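Local coordinates for protein 3-keto-5-aminohexanoate cleavage enzyme (Ralstonia eutropha, PDB 3C6C) that probably cleaves 3-keto-5-aminohexanoate or a related beta-keto acid at a divalent metal centre, as its family does, and holds nickel in this crystal, at residues 43-54 against 67-75; 81-92 against 134-142. All coordinates share one frame; numbering follows the deposited sequence.

Contact 1 of 2, residues 43-54 against 67-75; sequences MPITPAQIADAC and IHVRDPKTG. With NI (nickel (II) ion), chain B.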
loop_
_atom_site.group_PDB
_atom_site.type_symbol
_atom_site.label_atom_id
_atom_site.label_comp_id
_atom_site.label_asym_id
_atom_site.label_seq_id
_atom_site.Cartn_x
_atom_site.Cartn_y
_atom_site.Cartn_z
HETATM N N MSE A 43 39.385 7.550 5.699
HETATM C CA MSE A 43 38.716 6.245 5.728
HETATM C C MSE A 43 39.302 5.395 6.873
HETATM O O MSE A 43 40.523 5.281 6.947
HETATM C CB MSE A 43 38.887 5.506 4.409
HETATM C CG MSE A 43 37.931 4.367 4.254
HETATM SE SE MSE A 43 36.084 4.985 4.082
HETATM C CE MSE A 43 35.247 3.372 4.356
ATOM N N PRO A 44 38.451 4.812 7.768
ATOM C CA PRO A 44 39.027 3.968 8.843
ATOM C C PRO A 44 39.516 2.617 8.340
ATOM O O PRO A 44 38.721 1.777 7.879
ATOM C CB PRO A 44 37.856 3.782 9.825
ATOM C CG PRO A 44 36.850 4.851 9.470
ATOM C CD PRO A 44 37.007 5.075 7.999
ATOM N N ILE A 45 40.828 2.418 8.434
ATOM C CA ILE A 45 41.449 1.198 7.901
ATOM C C ILE A 45 42.027 0.287 8.978
ATOM O O ILE A 45 41.758 -0.910 9.005
ATOM C CB ILE A 45 42.569 1.522 6.895
ATOM C CG1 ILE A 45 42.028 2.331 5.689
ATOM C CG2 ILE A 45 43.279 0.225 6.410
ATOM C CD1 ILE A 45 40.895 1.723 4.976
ATOM N N THR A 46 42.878 0.870 9.808
ATOM C CA THR A 46 43.531 0.122 10.926
ATOM C C THR A 46 42.556 -0.081 12.079
ATOM O O THR A 46 41.560 0.658 12.179
ATOM C CB THR A 46 44.751 0.864 11.491
ATOM O OG1 THR A 46 44.331 2.086 12.131
ATOM C CG2 THR A 46 45.796 1.149 10.388
ATOM N N PRO A 47 42.812 -1.069 12.958
ATOM C CA PRO A 47 41.910 -1.204 14.085
ATOM C C PRO A 47 41.791 0.063 14.958
ATOM O O PRO A 47 40.727 0.353 15.507
ATOM C CB PRO A 47 42.523 -2.389 14.856
ATOM C CG PRO A 47 43.081 -3.249 13.752
ATOM C CD PRO A 47 43.689 -2.250 12.810
ATOM N N ALA A 48 42.878 0.825 15.055
ATOM C CA ALA A 48 42.894 2.034 15.858
ATOM C C ALA A 48 41.964 3.068 15.208
ATOM O O ALA A 48 41.206 3.750 15.894
ATOM C CB ALA A 48 44.331 2.609 16.013
ATOM N N GLN A 49 42.028 3.168 13.889
ATOM C CA GLN A 49 41.197 4.141 13.144
ATOM C C GLN A 49 39.723 3.754 13.244
ATOM O O GLN A 49 38.810 4.600 13.361
ATOM C CB GLN A 49 41.617 4.234 11.680
ATOM C CG GLN A 49 42.943 4.954 11.486
ATOM C CD GLN A 49 43.575 4.687 10.157
ATOM O OE1 GLN A 49 43.171 3.783 9.431
ATOM N NE2 GLN A 49 44.620 5.451 9.838
ATOM N N ILE A 50 39.498 2.457 13.208
ATOM C CA ILE A 50 38.119 1.913 13.244
ATOM C C ILE A 50 37.506 2.131 14.628
ATOM O O ILE A 50 36.382 2.562 14.749
ATOM C CB ILE A 50 38.089 0.420 12.818
ATOM C CG1 ILE A 50 38.454 0.306 11.337
ATOM C CG2 ILE A 50 36.734 -0.214 13.082
ATOM C CD1 ILE A 50 38.723 -1.085 10.820
ATOM N N ALA A 51 38.293 1.877 15.668
ATOM C CA ALA A 51 37.876 2.160 17.044
ATOM C C ALA A 51 37.632 3.650 17.203
ATOM O O ALA A 51 36.638 4.069 17.792
ATOM C CB ALA A 51 38.922 1.646 18.103
ATOM N N ASP A 52 38.555 4.454 16.687
ATOM C CA ASP A 52 38.437 5.917 16.798
ATOM C C ASP A 52 37.103 6.368 16.181
ATOM O O ASP A 52 36.418 7.246 16.702
ATOM C CB ASP A 52 39.594 6.651 16.071
ATOM C CG ASP A 52 40.910 6.646 16.870
ATOM O OD1 ASP A 52 40.918 6.211 18.040
ATOM O OD2 ASP A 52 41.939 7.076 16.287
ATOM N N ALA A 53 36.728 5.713 15.089
ATOM C CA ALA A 53 35.502 6.057 14.335
ATOM C C ALA A 53 34.269 5.682 15.160
ATOM O O ALA A 53 33.267 6.382 15.149
ATOM C CB ALA A 53 35.483 5.361 12.950
ATOM N N CYS A 54 34.355 4.569 15.890
ATOM C CA CYS A 54 33.253 4.152 16.781
ATOM C C CYS A 54 33.044 5.174 17.874
ATOM O O CYS A 54 31.922 5.502 18.237
ATOM C CB CYS A 54 33.511 2.764 17.416
ATOM S SG CYS A 54 33.577 1.395 16.240
ATOM N N ILE A 67 30.684 -2.846 13.109
ATOM C CA ILE A 67 32.123 -2.969 12.896
ATOM C C ILE A 67 32.516 -4.116 11.955
ATOM O O ILE A 67 32.056 -5.261 12.084
ATOM C CB ILE A 67 32.812 -3.211 14.276
ATOM C CG1 ILE A 67 32.675 -1.982 15.172
ATOM C CG2 ILE A 67 34.279 -3.659 14.117
ATOM C CD1 ILE A 67 32.827 -2.347 16.663
ATOM N N HIS A 68 33.302 -3.723 10.972
ATOM C CA HIS A 68 34.103 -4.621 10.131
ATOM C C HIS A 68 35.554 -4.288 10.417
ATOM O O HIS A 68 35.882 -3.244 10.971
ATOM C CB HIS A 68 33.912 -4.357 8.635
ATOM C CG HIS A 68 32.599 -4.806 8.075
ATOM N ND1 HIS A 68 32.500 -5.765 7.092
ATOM C CD2 HIS A 68 31.341 -4.379 8.316
ATOM C CE1 HIS A 68 31.230 -5.941 6.783
ATOM N NE2 HIS A 68 30.504 -5.114 7.514
ATOM N N VAL A 69 36.421 -5.184 9.993
ATOM C CA VAL A 69 37.867 -4.928 9.987
ATOM C C VAL A 69 38.386 -5.035 8.566
ATOM O O VAL A 69 37.751 -5.644 7.699
ATOM C CB VAL A 69 38.665 -5.893 10.936
ATOM C CG1 VAL A 69 38.269 -5.601 12.381
ATOM C CG2 VAL A 69 38.479 -7.363 10.559
ATOM N N ARG A 70 39.507 -4.358 8.333
ATOM C CA ARG A 70 40.153 -4.312 7.033
ATOM C C ARG A 70 41.605 -4.752 7.154
ATOM O O ARG A 70 42.233 -4.636 8.218
ATOM C CB ARG A 70 40.086 -2.883 6.464
ATOM C CG ARG A 70 38.702 -2.443 6.011
ATOM C CD ARG A 70 38.699 -0.982 5.509
ATOM N NE ARG A 70 37.357 -0.596 5.084
ATOM C CZ ARG A 70 36.882 -0.721 3.849
ATOM N NH1 ARG A 70 37.637 -1.246 2.879
ATOM N NH2 ARG A 70 35.638 -0.347 3.577
ATOM N N ASP A 71 42.142 -5.271 6.067
ATOM C CA ASP A 71 43.579 -5.581 6.050
ATOM C C ASP A 71 44.345 -4.289 6.284
ATOM O O ASP A 71 44.247 -3.387 5.458
ATOM C CB ASP A 71 43.989 -6.182 4.707
ATOM C CG ASP A 71 45.485 -6.488 4.635
ATOM O OD1 ASP A 71 46.324 -5.667 5.072
ATOM O OD2 ASP A 71 45.801 -7.576 4.144
ATOM N N PRO A 72 45.100 -4.206 7.403
ATOM C CA PRO A 72 45.563 -2.929 7.943
ATOM C C PRO A 72 46.523 -2.311 7.002
ATOM O O PRO A 72 46.828 -1.133 7.117
ATOM C CB PRO A 72 46.283 -3.295 9.242
ATOM C CG PRO A 72 45.839 -4.661 9.589
ATOM C CD PRO A 72 45.392 -5.329 8.311
ATOM N N LYS A 73 46.966 -3.138 6.075
ATOM C CA LYS A 73 47.873 -2.705 5.034
ATOM C C LYS A 73 47.039 -2.049 3.985
ATOM O O LYS A 73 46.992 -0.807 3.867
ATOM C CB LYS A 73 48.592 -3.882 4.351
ATOM C CG LYS A 73 49.836 -4.404 5.067
ATOM C CD LYS A 73 50.353 -5.676 4.382
ATOM C CE LYS A 73 51.457 -6.353 5.206
ATOM N NZ LYS A 73 52.034 -7.578 4.550
ATOM N N THR A 74 46.366 -2.953 3.261
ATOM C CA THR A 74 45.741 -2.708 1.937
ATOM C C THR A 74 44.362 -2.081 1.955
ATOM O O THR A 74 43.862 -1.651 0.933
ATOM C CB THR A 74 45.566 -3.999 1.120
ATOM O OG1 THR A 74 44.521 -4.811 1.704
ATOM C CG2 THR A 74 46.882 -4.801 1.009
ATOM N N GLY A 75 43.758 -2.067 3.115
ATOM C CA GLY A 75 42.410 -1.523 3.257
ATOM C C GLY A 75 41.370 -2.432 2.674
ATOM O O GLY A 75 40.182 -2.112 2.669
HETATM NI NI NI B . 28.198 -4.784 7.542
HETATM O O HOH W 1 41.421 -3.225 10.429
HETATM O O HOH W 2 28.246 -5.403 5.443
HETATM O O HOH W 3 27.702 -6.796 7.890
HETATM O O HOH W 4 25.834 -4.784 7.147
#

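Contact 2 of 2, residues 81-92 against 134-142; sequences PVLFKEVVDRVR and KHLEDCLPE. With EDO (1,2-ethanediol), chain E.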
loop_
_atom_site.group_PDB
_atom_site.type_symbol
_atom_site.label_atom_id
_atom_site.label_comp_id
_atom_site.label_asym_id
_atom_site.label_seq_id
_atom_site.Cartn_x
_atom_site.Cartn_y
_atom_site.Cartn_z
ATOM N N PRO A 81 40.327 -12.513 13.283
ATOM C CA PRO A 81 39.794 -12.334 14.645
ATOM C C PRO A 81 40.689 -11.445 15.520
ATOM O O PRO A 81 40.212 -10.789 16.451
ATOM C CB PRO A 81 39.758 -13.771 15.211
ATOM C CG PRO A 81 39.601 -14.637 13.992
ATOM C CD PRO A 81 40.439 -13.939 12.920
ATOM N N VAL A 82 41.971 -11.445 15.202
ATOM C CA VAL A 82 42.943 -10.651 15.959
ATOM C C VAL A 82 42.651 -9.161 15.812
ATOM O O VAL A 82 42.733 -8.377 16.770
ATOM C CB VAL A 82 44.408 -10.929 15.528
ATOM C CG1 VAL A 82 45.376 -9.961 16.223
ATOM C CG2 VAL A 82 44.779 -12.383 15.843
ATOM N N LEU A 83 42.245 -8.802 14.607
ATOM C CA LEU A 83 41.932 -7.411 14.288
ATOM C C LEU A 83 40.639 -7.000 14.974
ATOM O O LEU A 83 40.526 -5.896 15.538
ATOM C CB LEU A 83 41.831 -7.196 12.780
ATOM C CG LEU A 83 43.128 -7.468 11.999
ATOM C CD1 LEU A 83 42.847 -7.146 10.519
ATOM C CD2 LEU A 83 44.305 -6.644 12.588
ATOM N N PHE A 84 39.666 -7.901 14.956
ATOM C CA PHE A 84 38.371 -7.647 15.626
ATOM C C PHE A 84 38.621 -7.395 17.126
ATOM O O PHE A 84 38.076 -6.475 17.716
ATOM C CB PHE A 84 37.368 -8.800 15.470
ATOM C CG PHE A 84 36.576 -8.783 14.178
ATOM C CD1 PHE A 84 35.560 -7.854 13.962
ATOM C CD2 PHE A 84 36.842 -9.708 13.193
ATOM C CE1 PHE A 84 34.821 -7.855 12.790
ATOM C CE2 PHE A 84 36.090 -9.727 12.010
ATOM C CZ PHE A 84 35.085 -8.779 11.819
ATOM N N LYS A 85 39.456 -8.249 17.714
ATOM C CA LYS A 85 39.756 -8.161 19.157
ATOM C C LYS A 85 40.412 -6.830 19.508
ATOM O O LYS A 85 40.111 -6.208 20.525
ATOM C CB LYS A 85 40.597 -9.360 19.628
ATOM C CG LYS A 85 40.956 -9.332 21.119
ATOM C CD LYS A 85 39.742 -9.532 21.994
ATOM C CE LYS A 85 40.110 -10.136 23.363
ATOM N NZ LYS A 85 41.070 -9.330 24.157
ATOM N N GLU A 86 41.295 -6.370 18.643
ATOM C CA GLU A 86 41.988 -5.095 18.874
ATOM C C GLU A 86 40.972 -3.949 18.838
ATOM O O GLU A 86 41.002 -3.041 19.671
ATOM C CB GLU A 86 43.106 -4.836 17.849
ATOM C CG GLU A 86 43.850 -3.533 18.148
ATOM C CD GLU A 86 44.943 -3.190 17.179
ATOM O OE1 GLU A 86 45.398 -4.090 16.437
ATOM O OE2 GLU A 86 45.323 -1.992 17.153
ATOM N N VAL A 87 40.045 -4.019 17.885
ATOM C CA VAL A 87 39.045 -2.942 17.765
ATOM C C VAL A 87 38.206 -2.881 19.042
ATOM O O VAL A 87 38.031 -1.823 19.632
ATOM C CB VAL A 87 38.105 -3.066 16.532
ATOM C CG1 VAL A 87 36.916 -2.056 16.657
ATOM C CG2 VAL A 87 38.901 -2.827 15.210
ATOM N N VAL A 88 37.725 -4.028 19.481
ATOM C CA VAL A 88 36.803 -4.098 20.625
ATOM C C VAL A 88 37.523 -3.690 21.912
ATOM O O VAL A 88 36.974 -2.989 22.767
ATOM C CB VAL A 88 36.158 -5.500 20.749
ATOM C CG1 VAL A 88 35.529 -5.703 22.111
ATOM C CG2 VAL A 88 35.121 -5.703 19.621
ATOM N N ASP A 89 38.788 -4.112 22.003
ATOM C CA ASP A 89 39.623 -3.765 23.163
ATOM C C ASP A 89 39.832 -2.249 23.235
ATOM O O ASP A 89 39.755 -1.650 24.305
ATOM C CB ASP A 89 40.966 -4.500 23.161
ATOM C CG ASP A 89 40.832 -5.991 23.490
ATOM O OD1 ASP A 89 39.732 -6.425 23.918
ATOM O OD2 ASP A 89 41.844 -6.726 23.314
ATOM N N ARG A 90 40.080 -1.649 22.081
ATOM C CA ARG A 90 40.247 -0.188 21.979
ATOM C C ARG A 90 38.982 0.582 22.345
ATOM O O ARG A 90 39.038 1.552 23.085
ATOM C CB ARG A 90 40.770 0.270 20.602
ATOM C CG ARG A 90 42.207 -0.149 20.316
ATOM C CD ARG A 90 42.657 0.389 18.993
ATOM N NE ARG A 90 44.003 -0.035 18.679
ATOM C CZ ARG A 90 45.088 0.644 19.053
ATOM N NH1 ARG A 90 44.960 1.759 19.748
ATOM N NH2 ARG A 90 46.289 0.223 18.728
ATOM N N VAL A 91 37.845 0.162 21.822
ATOM C CA VAL A 91 36.595 0.917 22.058
ATOM C C VAL A 91 36.248 0.801 23.545
ATOM O O VAL A 91 35.914 1.768 24.221
ATOM C CB VAL A 91 35.416 0.436 21.179
ATOM C CG1 VAL A 91 34.108 1.165 21.604
ATOM C CG2 VAL A 91 35.734 0.636 19.685
ATOM N N ARG A 92 36.387 -0.405 24.049
ATOM C CA ARG A 92 36.009 -0.708 25.434
ATOM C C ARG A 92 36.887 0.005 26.453
ATOM O O ARG A 92 36.476 0.172 27.598
ATOM C CB ARG A 92 36.003 -2.219 25.722
ATOM C CG ARG A 92 34.781 -2.895 25.161
ATOM C CD ARG A 92 34.852 -4.404 25.236
ATOM N NE ARG A 92 33.617 -5.026 24.785
ATOM C CZ ARG A 92 33.527 -6.295 24.392
ATOM N NH1 ARG A 92 34.606 -7.052 24.373
ATOM N NH2 ARG A 92 32.373 -6.797 24.005
ATOM N N LYS A 134 34.368 -17.503 15.142
ATOM C CA LYS A 134 35.585 -17.430 15.989
ATOM C C LYS A 134 35.762 -16.032 16.640
ATOM O O LYS A 134 35.997 -15.892 17.835
ATOM C CB LYS A 134 36.829 -17.842 15.179
ATOM C CG LYS A 134 38.132 -17.611 15.870
ATOM C CD LYS A 134 38.162 -18.258 17.252
ATOM C CE LYS A 134 39.580 -18.187 17.889
ATOM N NZ LYS A 134 40.425 -17.044 17.382
ATOM N N HIS A 135 35.606 -14.995 15.834
ATOM C CA HIS A 135 35.768 -13.618 16.334
ATOM C C HIS A 135 34.720 -13.259 17.373
ATOM O O HIS A 135 34.970 -12.487 18.296
ATOM C CB HIS A 135 35.822 -12.594 15.197
ATOM C CG HIS A 135 34.543 -12.444 14.444
ATOM N ND1 HIS A 135 33.961 -13.477 13.734
ATOM C CD2 HIS A 135 33.733 -11.368 14.276
ATOM C CE1 HIS A 135 32.852 -13.040 13.169
ATOM N NE2 HIS A 135 32.693 -11.765 13.479
ATOM N N LEU A 136 33.558 -13.870 17.242
ATOM C CA LEU A 136 32.459 -13.590 18.159
ATOM C C LEU A 136 32.762 -14.208 19.532
ATOM O O LEU A 136 32.493 -13.625 20.569
ATOM C CB LEU A 136 31.128 -14.112 17.617
ATOM C CG LEU A 136 30.603 -13.504 16.317
ATOM C CD1 LEU A 136 29.188 -14.073 16.081
ATOM C CD2 LEU A 136 30.624 -11.973 16.404
ATOM N N GLU A 137 33.363 -15.387 19.474
ATOM C CA GLU A 137 33.763 -16.135 20.673
ATOM C C GLU A 137 34.785 -15.310 21.437
ATOM O O GLU A 137 34.753 -15.230 22.653
ATOM C CB GLU A 137 34.335 -17.487 20.294
ATOM C CG GLU A 137 33.322 -18.428 19.674
ATOM C CD GLU A 137 33.927 -19.736 19.163
ATOM O OE1 GLU A 137 35.151 -19.826 19.012
ATOM O OE2 GLU A 137 33.151 -20.662 18.889
ATOM N N ASP A 138 35.671 -14.663 20.695
ATOM C CA ASP A 138 36.804 -13.940 21.300
ATOM C C ASP A 138 36.349 -12.588 21.852
ATOM O O ASP A 138 36.839 -12.124 22.885
ATOM C CB ASP A 138 37.918 -13.639 20.279
ATOM C CG ASP A 138 38.674 -14.875 19.778
ATOM O OD1 ASP A 138 38.562 -16.003 20.348
ATOM O OD2 ASP A 138 39.415 -14.688 18.779
ATOM N N CYS A 139 35.432 -11.940 21.131
ATOM C CA CYS A 139 35.090 -10.541 21.404
ATOM C C CYS A 139 33.818 -10.349 22.217
ATOM O O CYS A 139 33.667 -9.345 22.901
ATOM C CB CYS A 139 34.951 -9.753 20.100
ATOM S SG CYS A 139 36.465 -9.596 19.126
ATOM N N LEU A 140 32.902 -11.306 22.097
ATOM C CA LEU A 140 31.627 -11.279 22.818
ATOM C C LEU A 140 30.908 -9.917 22.752
ATOM O O LEU A 140 30.589 -9.319 23.776
ATOM C CB LEU A 140 31.830 -11.711 24.272
ATOM C CG LEU A 140 32.244 -13.185 24.448
ATOM C CD1 LEU A 140 32.498 -13.493 25.914
ATOM C CD2 LEU A 140 31.174 -14.128 23.843
ATOM N N PRO A 141 30.619 -9.421 21.529
ATOM C CA PRO A 141 29.833 -8.207 21.384
ATOM C C PRO A 141 28.394 -8.451 21.805
ATOM O O PRO A 141 27.962 -9.594 21.924
ATOM C CB PRO A 141 29.866 -7.955 19.876
ATOM C CG PRO A 141 29.966 -9.306 19.298
ATOM C CD PRO A 141 30.866 -10.073 20.224
ATOM N N GLU A 142 27.637 -7.387 22.020
ATOM C CA GLU A 142 26.221 -7.556 22.417
ATOM C C GLU A 142 25.399 -8.026 21.230
ATOM O O GLU A 142 24.429 -8.758 21.363
ATOM C CB GLU A 142 25.619 -6.276 23.022
ATOM C CG GLU A 142 26.097 -6.101 24.459
ATOM C CD GLU A 142 25.880 -4.713 24.992
ATOM O OE1 GLU A 142 26.603 -3.777 24.572
ATOM O OE2 GLU A 142 25.014 -4.585 25.889
HETATM C C1 EDO E . 27.226 -10.106 25.108
HETATM O O1 EDO E . 28.007 -9.446 26.106
HETATM C C2 EDO E . 27.854 -11.433 24.714
HETATM O O2 EDO E . 27.947 -12.289 25.856
#

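Contact 1 of 2, residues 43-54 against 67-75
The backbones come closest at Thr46 and Pro72, CA to CA 4.7 Å, and again at Ile45 and Gly75, where the loop leading into helix 47-60 passes the loop that leaves strand 64-70. No direct hydrogen bond crosses here; a water links the segments instead, donating to Ile45 O and accepting from Arg70 N. Ile45 reaches across with two branches. With chi1 at -60° its CG1 lies beside the backbone N, and CD1 ends 3.5 Å from Arg70 CD, while CG2 settles 3.7 Å from Gly75 CA. Arg70 runs extended from CG to NE, its CD also near Pro44 O, and the methyl CE of selenomethionine Met43 approaches NH2 obliquely, 3.8 Å away. Arg70 NH1 meets Gly75 O at 2.7 Å, nearly in line with that carbonyl, the oxygen lying in the guanidinium plane; bonds to Thr31 O and Ala34 O also fix the group. On the helix, Ile50 sets CD1 3.6 Å from His68 O, a buried carbonyl without a polar partner in the model, and Cys54 SG lies 3.7 Å from Ile67 CG1. Thr46, the N-cap, takes Gln49 N on OG1 and gives its own N to Gln49 OE1, a capping box; Ile45 N reaches the same OE1 from the opposite face. In His68, ND1 is bonded to Asn33 and NE2 lies 2.3 Å from nickel, which His66 and Glu269 also bind. The contact thus belongs to a beta-alpha-beta unit of the TIM barrel, with helix 47-60 packed on strand 64-70, and His68 of that strand reaching away from the helix to the nickel.

Contact 2 of 2, residues 81-92 against 134-142
Phe84 and His135 meet between helices 81-92 and 134-139, whose axes approach to 9.0 Å and cross at -32°, side by side on the outside of the barrel; Phe84 and Cys139 also rest on strand 99-103 through Thr103 and Leu102. Followed outward, Phe84 first sets CB 3.8 Å from Cys139 SG. With chi1 at -84°, CG stands beside the backbone N, near His135 CD2 and CB. Phe84 CD2 then touches His135 CB, and CE2 comes 3.7 Å from His135 CD2. On the other edge of the ring, Phe84 CD1 and CE1 also have His135 CD2 nearest, at 4.0 Å; CZ, at the far end, has the same nearest carbon. His135 CD2 therefore sits over the centre of the phenyl face, with the ring planes inclined by 32° and the centroids 4.4 Å apart. The imidazole is held by NE2, bonded to Thr103 O. At the start of the helix the side chains of Pro81 and Lys134 cross at about a right angle, Pro81 CG 3.8 Å from Lys134 CG. Lys134 NZ then salt-bridges Asp138 OD2 within its own helix. Arg92 delivers its guanidinium end-on: NH1 (2.9 Å) and NH2 both donate to Cys139 O, near the guanidinium plane, and NH2 weakly to Leu140 O. Chemically, an apolar and aromatic interior is joined by one cationic clasp on the carbonyls ending helix 134-139, where the helix dipole would probably favour a positive charge.

Overall arrangement
Contact 1 is the more buried of the two and contact 2 only partly so, although both lie about 16 Å from the centre of the chain, with their own centres 13 Å apart. They are neighbours round the barrel: helix 81-92 of contact 2 packs on helix 47-60 of contact 1, with Ala51 CB 3.4 Å from Arg90 CB, and Leu83 CD1 reaches Arg70 O. Contact 1 sets a helix and its leading loop against a strand and reaches the metal site through His68; contact 2 joins two outer helices. Each has an arginine on backbone carbonyls, but Arg70 bonds within its own segment and beyond, whereas Arg92 spans its contact.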